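Local coordinates for extracellular solute-binding protein, family 5 (Chelativorans sp., PDB 6WM6), which binds EDTA and other aminopolycarboxylates in the periplasm, probably handing them to an ABC transporter for uptake, at residues 38-43 with 539-544; 50-55 with 272-277; 294-299 with 533-538. All coordinates share one frame; numbering follows the deposited sequence.

Contact 1 (38-43 with 539-544)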
loop_
_atom_site.group_PDB
_atom_site.type_symbol
_atom_site.label_atom_id
_atom_site.label_comp_id
_atom_site.label_asym_id
_atom_site.label_seq_id
_atom_site.Cartn_x
_atom_site.Cartn_y
_atom_site.Cartn_z
ATOM N N THR A 38 8.619 10.327 15.717
ATOM C CA THR A 38 8.571 11.622 16.392
ATOM C C THR A 38 9.078 12.780 15.531
ATOM O O THR A 38 9.145 13.916 16.038
ATOM C CB THR A 38 9.337 11.603 17.726
ATOM O OG1 THR A 38 10.707 11.308 17.472
ATOM C CG2 THR A 38 8.746 10.569 18.668
ATOM N N VAL A 39 9.390 12.551 14.252
ATOM C CA VAL A 39 9.832 13.641 13.372
ATOM C C VAL A 39 8.791 14.767 13.429
ATOM O O VAL A 39 7.587 14.530 13.402
ATOM C CB VAL A 39 9.959 13.094 11.933
ATOM C CG1 VAL A 39 10.273 14.260 10.945
ATOM C CG2 VAL A 39 11.074 12.032 11.814
ATOM N N ASN A 40 9.266 16.002 13.501
ATOM C CA ASN A 40 8.407 17.174 13.412
ATOM C C ASN A 40 7.314 17.191 14.472
ATOM O O ASN A 40 6.148 17.470 14.190
ATOM C CB ASN A 40 7.792 17.326 12.005
ATOM C CG ASN A 40 7.094 18.663 11.809
ATOM O OD1 ASN A 40 7.409 19.638 12.487
ATOM N ND2 ASN A 40 6.144 18.695 10.909
ATOM N N SER A 41 7.687 16.948 15.715
ATOM C CA SER A 41 6.752 17.022 16.813
ATOM C C SER A 41 6.708 18.441 17.386
ATOM O O SER A 41 7.688 19.178 17.359
ATOM C CB SER A 41 7.179 16.069 17.931
ATOM O OG SER A 41 7.064 14.714 17.503
ATOM N N GLY A 42 5.542 18.803 17.907
ATOM C CA GLY A 42 5.396 20.095 18.563
ATOM C C GLY A 42 3.991 20.250 19.091
ATOM O O GLY A 42 3.127 19.395 18.923
ATOM N N THR A 43 3.770 21.377 19.774
ATOM C CA THR A 43 2.437 21.715 20.265
ATOM C C THR A 43 1.946 22.919 19.475
ATOM O O THR A 43 2.419 24.047 19.688
ATOM C CB THR A 43 2.466 22.015 21.768
ATOM O OG1 THR A 43 2.872 20.832 22.482
ATOM C CG2 THR A 43 1.075 22.426 22.236
ATOM N N ALA A 539 5.788 25.455 9.027
ATOM C CA ALA A 539 4.879 25.903 10.067
ATOM C C ALA A 539 3.956 24.809 10.568
ATOM O O ALA A 539 3.400 24.935 11.661
ATOM C CB ALA A 539 4.022 27.067 9.550
ATOM N N ILE A 540 3.730 23.768 9.781
ATOM C CA ILE A 540 2.828 22.691 10.186
ATOM C C ILE A 540 3.568 21.712 11.089
ATOM O O ILE A 540 4.570 21.117 10.672
ATOM C CB ILE A 540 2.245 21.968 8.968
ATOM C CG1 ILE A 540 1.558 22.944 8.016
ATOM C CG2 ILE A 540 1.237 20.923 9.444
ATOM C CD1 ILE A 540 1.332 22.333 6.643
ATOM N N LEU A 541 3.062 21.532 12.295
ATOM C CA LEU A 541 3.627 20.636 13.294
ATOM C C LEU A 541 2.835 19.341 13.355
ATOM O O LEU A 541 1.643 19.304 13.058
ATOM C CB LEU A 541 3.590 21.295 14.671
ATOM C CG LEU A 541 4.331 22.633 14.803
ATOM C CD1 LEU A 541 4.176 23.172 16.225
ATOM C CD2 LEU A 541 5.782 22.494 14.411
ATOM N N ASN A 542 3.522 18.276 13.752
ATOM C CA ASN A 542 3.027 16.908 13.909
ATOM C C ASN A 542 2.691 16.270 12.585
ATOM O O ASN A 542 2.034 15.224 12.549
ATOM C CB ASN A 542 1.892 16.809 14.924
ATOM C CG ASN A 542 2.316 17.308 16.281
ATOM O OD1 ASN A 542 3.390 16.961 16.755
ATOM N ND2 ASN A 542 1.509 18.151 16.872
ATOM N N LEU A 543 3.142 16.848 11.492
ATOM C CA LEU A 543 3.016 16.286 10.157
ATOM C C LEU A 543 4.292 15.521 9.851
ATOM O O LEU A 543 5.393 16.110 9.808
ATOM C CB LEU A 543 2.798 17.426 9.156
ATOM C CG LEU A 543 2.834 17.015 7.680
ATOM C CD1 LEU A 543 1.728 16.056 7.303
ATOM C CD2 LEU A 543 2.789 18.285 6.816
ATOM N N ARG A 544 4.145 14.223 9.611
ATOM C CA ARG A 544 5.326 13.428 9.348
ATOM C C ARG A 544 4.989 12.333 8.366
ATOM O O ARG A 544 3.839 11.914 8.211
ATOM C CB ARG A 544 5.923 12.859 10.636
ATOM C CG ARG A 544 5.049 11.792 11.334
ATOM C CD ARG A 544 5.698 11.289 12.615
ATOM N NE ARG A 544 5.810 12.368 13.587
ATOM C CZ ARG A 544 4.910 12.681 14.499
ATOM N NH1 ARG A 544 3.781 12.016 14.595
ATOM N NH2 ARG A 544 5.147 13.695 15.324
#
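Segment 38-43 is loop throughout, whereas 539-544 runs through the short strand 540-541 and leaves it at N542. Both N40 and N542 take left-handed backbone angles, and a main-chain bond joins them, N542 N giving to N40 O at 2.8 Å almost along the C=O axis. The N40 side chain makes two of the bonds. With CG anti to its backbone N (chi1 -170°), the carboxamide reaches into the bend of 539-544, and ND2 spends both hydrogens there: one goes to I540 O at 2.9 Å, the other to L543 O at 2.9 Å. Both acceptors lie close to the amide plane and are met on a lone pair, so the amide is held flat and its rotation is fixed. N542 points its CB away, but its carboxamide turns back to G42. OD1 takes the N-H of G42 at 3.1 Å and ND2 gives to G42 O at 2.9 Å, each donor standing above the carbonyl plane it meets; ND2 also gives to E558 O. R544, bent at chi3 (64°), curls back so that NE meets V39 O at 2.8 Å, on a lone pair and near the guanidinium plane; NH2 adds a weak bond to the same oxygen. S41 OG gives to T38 O at 2.7 Å, tightening the loop. The contact sits beyond the end of strand 524-537: V39, N40 and R544 lie against Q299 of strand 296-299, I540 and L543 pack on V274 of strand 274-275, and L541 pairs through its backbone with G560 of strand 560-561.

Contact 2 (50-55 with 272-277). With EDO (1,2-ethanediol), chain H.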
loop_
_atom_site.group_PDB
_atom_site.type_symbol
_atom_site.label_atom_id
_atom_site.label_comp_id
_atom_site.label_asym_id
_atom_site.label_seq_id
_atom_site.Cartn_x
_atom_site.Cartn_y
_atom_site.Cartn_z
ATOM N N VAL A 50 -4.914 24.225 6.824
ATOM C CA VAL A 50 -3.882 23.510 6.078
ATOM C C VAL A 50 -4.543 22.912 4.842
ATOM O O VAL A 50 -5.643 22.343 4.933
ATOM C CB VAL A 50 -3.222 22.408 6.924
ATOM C CG1 VAL A 50 -2.418 21.430 6.043
ATOM C CG2 VAL A 50 -2.361 23.020 8.012
ATOM N N THR A 51 -3.869 23.028 3.700
ATOM C CA THR A 51 -4.315 22.428 2.451
ATOM C C THR A 51 -3.294 21.405 1.980
ATOM O O THR A 51 -2.109 21.723 1.837
ATOM C CB THR A 51 -4.546 23.489 1.389
ATOM O OG1 THR A 51 -5.570 24.396 1.833
ATOM C CG2 THR A 51 -5.007 22.863 0.096
ATOM N N PHE A 52 -3.769 20.192 1.718
ATOM C CA PHE A 52 -2.957 19.033 1.332
ATOM C C PHE A 52 -3.369 18.626 -0.076
ATOM O O PHE A 52 -4.547 18.362 -0.334
ATOM C CB PHE A 52 -3.252 17.923 2.354
ATOM C CG PHE A 52 -2.383 16.688 2.276
ATOM C CD1 PHE A 52 -2.382 15.872 1.163
ATOM C CD2 PHE A 52 -1.612 16.311 3.364
ATOM C CE1 PHE A 52 -1.589 14.715 1.132
ATOM C CE2 PHE A 52 -0.840 15.161 3.331
ATOM C CZ PHE A 52 -0.831 14.375 2.222
ATOM N N ALA A 53 -2.407 18.557 -0.984
ATOM C CA ALA A 53 -2.699 18.198 -2.362
ATOM C C ALA A 53 -2.875 16.695 -2.501
ATOM O O ALA A 53 -2.093 15.920 -1.944
ATOM C CB ALA A 53 -1.549 18.629 -3.279
ATOM N N VAL A 54 -3.894 16.283 -3.272
ATOM C CA VAL A 54 -4.091 14.871 -3.611
ATOM C C VAL A 54 -4.208 14.736 -5.117
ATOM O O VAL A 54 -4.606 15.680 -5.802
ATOM C CB VAL A 54 -5.311 14.250 -2.896
ATOM C CG1 VAL A 54 -5.114 14.347 -1.384
ATOM C CG2 VAL A 54 -6.588 14.911 -3.331
ATOM N N THR A 55 -3.850 13.546 -5.622
ATOM C CA THR A 55 -3.612 13.333 -7.046
ATOM C C THR A 55 -4.796 12.723 -7.793
ATOM O O THR A 55 -4.721 12.587 -9.018
ATOM C CB THR A 55 -2.388 12.426 -7.246
ATOM O OG1 THR A 55 -2.614 11.167 -6.606
ATOM C CG2 THR A 55 -1.130 13.064 -6.662
ATOM N N VAL A 272 -1.284 25.183 -2.071
ATOM C CA VAL A 272 -1.346 24.084 -1.120
ATOM C C VAL A 272 -0.176 24.268 -0.171
ATOM O O VAL A 272 0.796 24.979 -0.468
ATOM C CB VAL A 272 -1.275 22.703 -1.798
ATOM C CG1 VAL A 272 -2.387 22.531 -2.821
ATOM C CG2 VAL A 272 0.091 22.474 -2.435
ATOM N N ASP A 273 -0.272 23.610 0.987
ATOM C CA ASP A 273 0.774 23.649 1.995
ATOM C C ASP A 273 1.519 22.333 2.175
ATOM O O ASP A 273 2.553 22.323 2.864
ATOM C CB ASP A 273 0.165 24.040 3.346
ATOM C CG ASP A 273 -0.685 25.280 3.265
ATOM O OD1 ASP A 273 -0.155 26.318 2.856
ATOM O OD2 ASP A 273 -1.874 25.209 3.597
ATOM N N VAL A 274 1.012 21.244 1.608
ATOM C CA VAL A 274 1.586 19.910 1.756
ATOM C C VAL A 274 1.362 19.173 0.442
ATOM O O VAL A 274 0.254 19.210 -0.111
ATOM C CB VAL A 274 0.899 19.090 2.855
ATOM C CG1 VAL A 274 1.635 17.755 3.078
ATOM C CG2 VAL A 274 0.795 19.879 4.140
ATOM N N ILE A 275 2.389 18.477 -0.024
ATOM C CA ILE A 275 2.274 17.565 -1.158
ATOM C C ILE A 275 2.940 16.249 -0.774
ATOM O O ILE A 275 3.863 16.219 0.051
ATOM C CB ILE A 275 2.850 18.153 -2.453
ATOM C CG1 ILE A 275 4.368 18.329 -2.374
ATOM C CG2 ILE A 275 2.179 19.498 -2.763
ATOM C CD1 ILE A 275 5.003 18.743 -3.683
ATOM N N TYR A 276 2.502 15.163 -1.408
ATOM C CA TYR A 276 3.025 13.807 -1.136
ATOM C C TYR A 276 3.101 13.035 -2.449
ATOM O O TYR A 276 2.458 11.994 -2.624
ATOM C CB TYR A 276 2.133 13.106 -0.113
ATOM C CG TYR A 276 2.711 11.870 0.556
ATOM C CD1 TYR A 276 3.887 11.928 1.263
ATOM C CD2 TYR A 276 2.029 10.660 0.531
ATOM C CE1 TYR A 276 4.388 10.813 1.949
ATOM C CE2 TYR A 276 2.528 9.539 1.181
ATOM C CZ TYR A 276 3.704 9.629 1.864
ATOM O OH TYR A 276 4.182 8.525 2.534
ATOM N N PRO A 277 3.903 13.514 -3.392
ATOM C CA PRO A 277 3.930 12.878 -4.718
ATOM C C PRO A 277 4.585 11.511 -4.673
ATOM O O PRO A 277 5.474 11.238 -3.861
ATOM C CB PRO A 277 4.765 13.850 -5.557
ATOM C CG PRO A 277 5.668 14.518 -4.564
ATOM C CD PRO A 277 4.787 14.689 -3.323
HETATM C C1 EDO H . -1.765 12.127 -2.043
HETATM O O1 EDO H . -2.250 11.872 -3.372
HETATM C C2 EDO H . -2.350 11.109 -1.068
HETATM O O2 EDO H . -1.462 9.992 -0.925
HETATM O O HOH W 1 -4.687 26.341 3.402
HETATM O O HOH W 2 0.221 14.880 -3.065
#
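The dense part of this contact combines apolar contacts around V274, whose backbone bridges F52, with main-chain bonds. V274 CG1, anti to its own N (chi1 -174°), touches CD2 and CE2 of the F52 ring obliquely, 3.6 Å from CD2, while CG2 turns to V50 CG1 at 4.0 Å. The ring, itself anti to the backbone N, lies alongside Y276, with F52 CZ resting by Y276 CB. A53 CB touches V272 CG1 and I275 CG2. Through the middle runs a nearly straight bond from A53 N to V274 O (2.9 Å, 176°), and T51 O receives D273 N at 2.8 Å plus a weaker N-H from V274.

Water enters at both ends, and an ethanediol at one. At the first, D273 swings its carboxylate back so that the anti lone pair of OD2 accepts T51 N at 3.0 Å, and a water joins that same oxygen to T51 OG1; two donors on OD2 would favour the charged form. At the other, the strands have parted, and a second water spans A53 O and Y276 N. Beyond it a 1,2-ethanediol, likely picked up from the crystallisation solution, accepts T55 N on O1 at 3.2 Å, and its O2 lies at the edge of the Y276 ring, whose OH is bound by D545. The two stretches run 58° apart, and the single F52-V274 bridge joins two sheets in the fold of this family 5 solute-binding protein: outermost strand 49-54 of the mixed four-stranded sheet meets strand 274-275 of the seven-stranded one.

Contact 3 (294-299 with 533-538)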
loop_
_atom_site.group_PDB
_atom_site.type_symbol
_atom_site.label_atom_id
_atom_site.label_comp_id
_atom_site.label_asym_id
_atom_site.label_seq_id
_atom_site.Cartn_x
_atom_site.Cartn_y
_atom_site.Cartn_z
ATOM N N LEU A 294 11.610 29.705 1.500
ATOM C CA LEU A 294 10.187 29.960 1.564
ATOM C C LEU A 294 9.503 29.171 2.682
ATOM O O LEU A 294 8.274 29.086 2.719
ATOM C CB LEU A 294 9.529 29.611 0.223
ATOM C CG LEU A 294 9.980 30.445 -0.980
ATOM C CD1 LEU A 294 9.369 29.893 -2.260
ATOM C CD2 LEU A 294 9.598 31.911 -0.789
ATOM N N GLY A 295 10.281 28.574 3.580
ATOM C CA GLY A 295 9.710 27.827 4.677
ATOM C C GLY A 295 9.279 26.434 4.299
ATOM O O GLY A 295 8.414 25.871 4.979
ATOM N N ILE A 296 9.846 25.867 3.243
ATOM C CA ILE A 296 9.508 24.522 2.776
ATOM C C ILE A 296 10.566 23.548 3.259
ATOM O O ILE A 296 11.770 23.835 3.182
ATOM C CB ILE A 296 9.383 24.492 1.245
ATOM C CG1 ILE A 296 8.129 25.302 0.831
ATOM C CG2 ILE A 296 9.347 23.060 0.726
ATOM C CD1 ILE A 296 8.039 25.616 -0.634
ATOM N N ASP A 297 10.115 22.408 3.776
ATOM C CA ASP A 297 10.997 21.321 4.192
ATOM C C ASP A 297 10.455 20.040 3.587
ATOM O O ASP A 297 9.388 20.008 2.974
ATOM C CB ASP A 297 11.074 21.203 5.723
ATOM C CG ASP A 297 12.397 20.581 6.198
ATOM O OD1 ASP A 297 13.208 20.096 5.357
ATOM O OD2 ASP A 297 12.617 20.584 7.428
ATOM N N PHE A 298 11.212 18.949 3.755
ATOM C CA PHE A 298 10.765 17.679 3.201
ATOM C C PHE A 298 11.290 16.509 4.019
ATOM O O PHE A 298 12.301 16.617 4.714
ATOM C CB PHE A 298 11.140 17.541 1.711
ATOM C CG PHE A 298 12.605 17.481 1.430
ATOM C CD1 PHE A 298 13.354 18.638 1.330
ATOM C CD2 PHE A 298 13.233 16.263 1.240
ATOM C CE1 PHE A 298 14.712 18.592 1.060
ATOM C CE2 PHE A 298 14.594 16.206 0.969
ATOM C CZ PHE A 298 15.328 17.371 0.879
ATOM N N GLN A 299 10.564 15.408 3.930
ATOM C CA GLN A 299 10.908 14.128 4.551
ATOM C C GLN A 299 10.785 13.067 3.465
ATOM O O GLN A 299 9.844 13.093 2.660
ATOM C CB GLN A 299 9.962 13.790 5.683
ATOM C CG GLN A 299 9.982 14.760 6.854
ATOM C CD GLN A 299 8.837 14.540 7.804
ATOM O OE1 GLN A 299 8.422 13.412 8.057
ATOM N NE2 GLN A 299 8.283 15.628 8.357
ATOM N N ALA A 533 7.960 11.046 -0.580
ATOM C CA ALA A 533 8.370 12.447 -0.530
ATOM C C ALA A 533 7.220 13.261 0.047
ATOM O O ALA A 533 6.221 13.509 -0.636
ATOM C CB ALA A 533 8.754 12.952 -1.919
ATOM N N LEU A 534 7.373 13.699 1.281
ATOM C CA LEU A 534 6.442 14.617 1.935
ATOM C C LEU A 534 7.109 15.979 1.953
ATOM O O LEU A 534 8.146 16.154 2.579
ATOM C CB LEU A 534 6.160 14.143 3.355
ATOM C CG LEU A 534 5.152 14.938 4.161
ATOM C CD1 LEU A 534 3.753 14.840 3.590
ATOM C CD2 LEU A 534 5.196 14.456 5.618
ATOM N N ILE A 535 6.536 16.934 1.227
ATOM C CA ILE A 535 7.134 18.249 1.016
ATOM C C ILE A 535 6.097 19.265 1.469
ATOM O O ILE A 535 4.936 19.207 1.027
ATOM C CB ILE A 535 7.517 18.456 -0.457
ATOM C CG1 ILE A 535 8.350 17.278 -0.983
ATOM C CG2 ILE A 535 8.317 19.773 -0.620
ATOM C CD1 ILE A 535 8.613 17.307 -2.490
ATOM N N TYR A 536 6.486 20.174 2.362
ATOM C CA TYR A 536 5.468 20.902 3.114
ATOM C C TYR A 536 6.014 22.185 3.711
ATOM O O TYR A 536 7.217 22.372 3.841
ATOM C CB TYR A 536 4.896 20.018 4.248
ATOM C CG TYR A 536 5.969 19.576 5.225
ATOM C CD1 TYR A 536 6.804 18.503 4.918
ATOM C CD2 TYR A 536 6.174 20.226 6.435
ATOM C CE1 TYR A 536 7.818 18.117 5.787
ATOM C CE2 TYR A 536 7.167 19.843 7.306
ATOM C CZ TYR A 536 7.985 18.782 6.974
ATOM O OH TYR A 536 9.005 18.375 7.807
ATOM N N LYS A 537 5.094 23.051 4.127
ATOM C CA LYS A 537 5.451 24.247 4.870
ATOM C C LYS A 537 5.727 23.888 6.327
ATOM O O LYS A 537 4.867 23.312 7.007
ATOM C CB LYS A 537 4.306 25.253 4.748
ATOM C CG LYS A 537 4.165 25.827 3.343
ATOM C CD LYS A 537 5.333 26.749 2.986
ATOM C CE LYS A 537 5.285 27.252 1.541
ATOM N NZ LYS A 537 4.276 28.324 1.360
ATOM N N GLU A 538 6.918 24.260 6.809
ATOM C CA GLU A 538 7.395 23.835 8.118
ATOM C C GLU A 538 6.648 24.463 9.276
ATOM O O GLU A 538 6.785 24.004 10.410
ATOM C CB GLU A 538 8.897 24.098 8.229
ATOM C CG GLU A 538 9.252 25.558 8.287
ATOM C CD GLU A 538 10.734 25.818 8.039
ATOM O OE1 GLU A 538 11.501 24.835 7.938
ATOM O OE2 GLU A 538 11.118 26.997 7.934
HETATM O O HOH W 3 13.159 24.536 5.607
#
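An antiparallel strand pair makes this contact, strand 296-299 running against strand 534-537 within the mixed seven-stranded sheet. The strand axes approach to 4.7 Å with their directions 154° apart. D297 with Y536 and Q299 with L534 are the hydrogen-bonded pairs, each with two N-H...O=C bonds, and I296-K537 and F298-I535 are the non-hydrogen-bonded ones. G295 O carries the pairing one step further by accepting E538 N at 2.9 Å. On the face of I296, F298, I535 and K537, I296 CG2 meets I535 CG2 at 3.7 Å and F298 CB lies against I535 CG1; helices 263-268 and 282-290 cover this side. The K537 chain, bent at chi2 and chi4, lays its CE 3.5 Å from I296 CG1. At the strand end, a water links I296 O to E538 OE1. D297 OD2 stands 4.4 Å from that same OE1, a like-charge approach that may raise the proton affinity of either acid. The other face carries D297, Q299, L534 and Y536. Y536 takes the crowded chi1 position (60°), which tips the ring across the partner strand past D297 O. Q299 comes over obliquely on an extended chain, its amide 88° to the ring; OE1 accepts D545 N, and NE2 bonds L543 O and also gives a nearly straight bond to Y536 OH at 2.9 Å, with the hydroxyl oxygen in the amide plane.

From the N terminus, the loop 38-43 comes first, but its partner 539-544 arrives only 496 residues later, so contact 1 closes a loop around nearly the whole chain and the other two both fall within it. Strand 49-54 follows, and contact 2 closes when 272-277 returns to it. Only afterwards does contact 3 open at 294-299, to close at 533-538; these two are in series and do not cross. Segment 272-277 connects them: I275 N meets I535 O, and K537 N meets D273 O. A probable hydrogen bond between L543 O and Q299 NE2 ties contact 1 to contact 3. The N-terminal loop, the four-stranded sheet and the seven-stranded sheet are thereby held together.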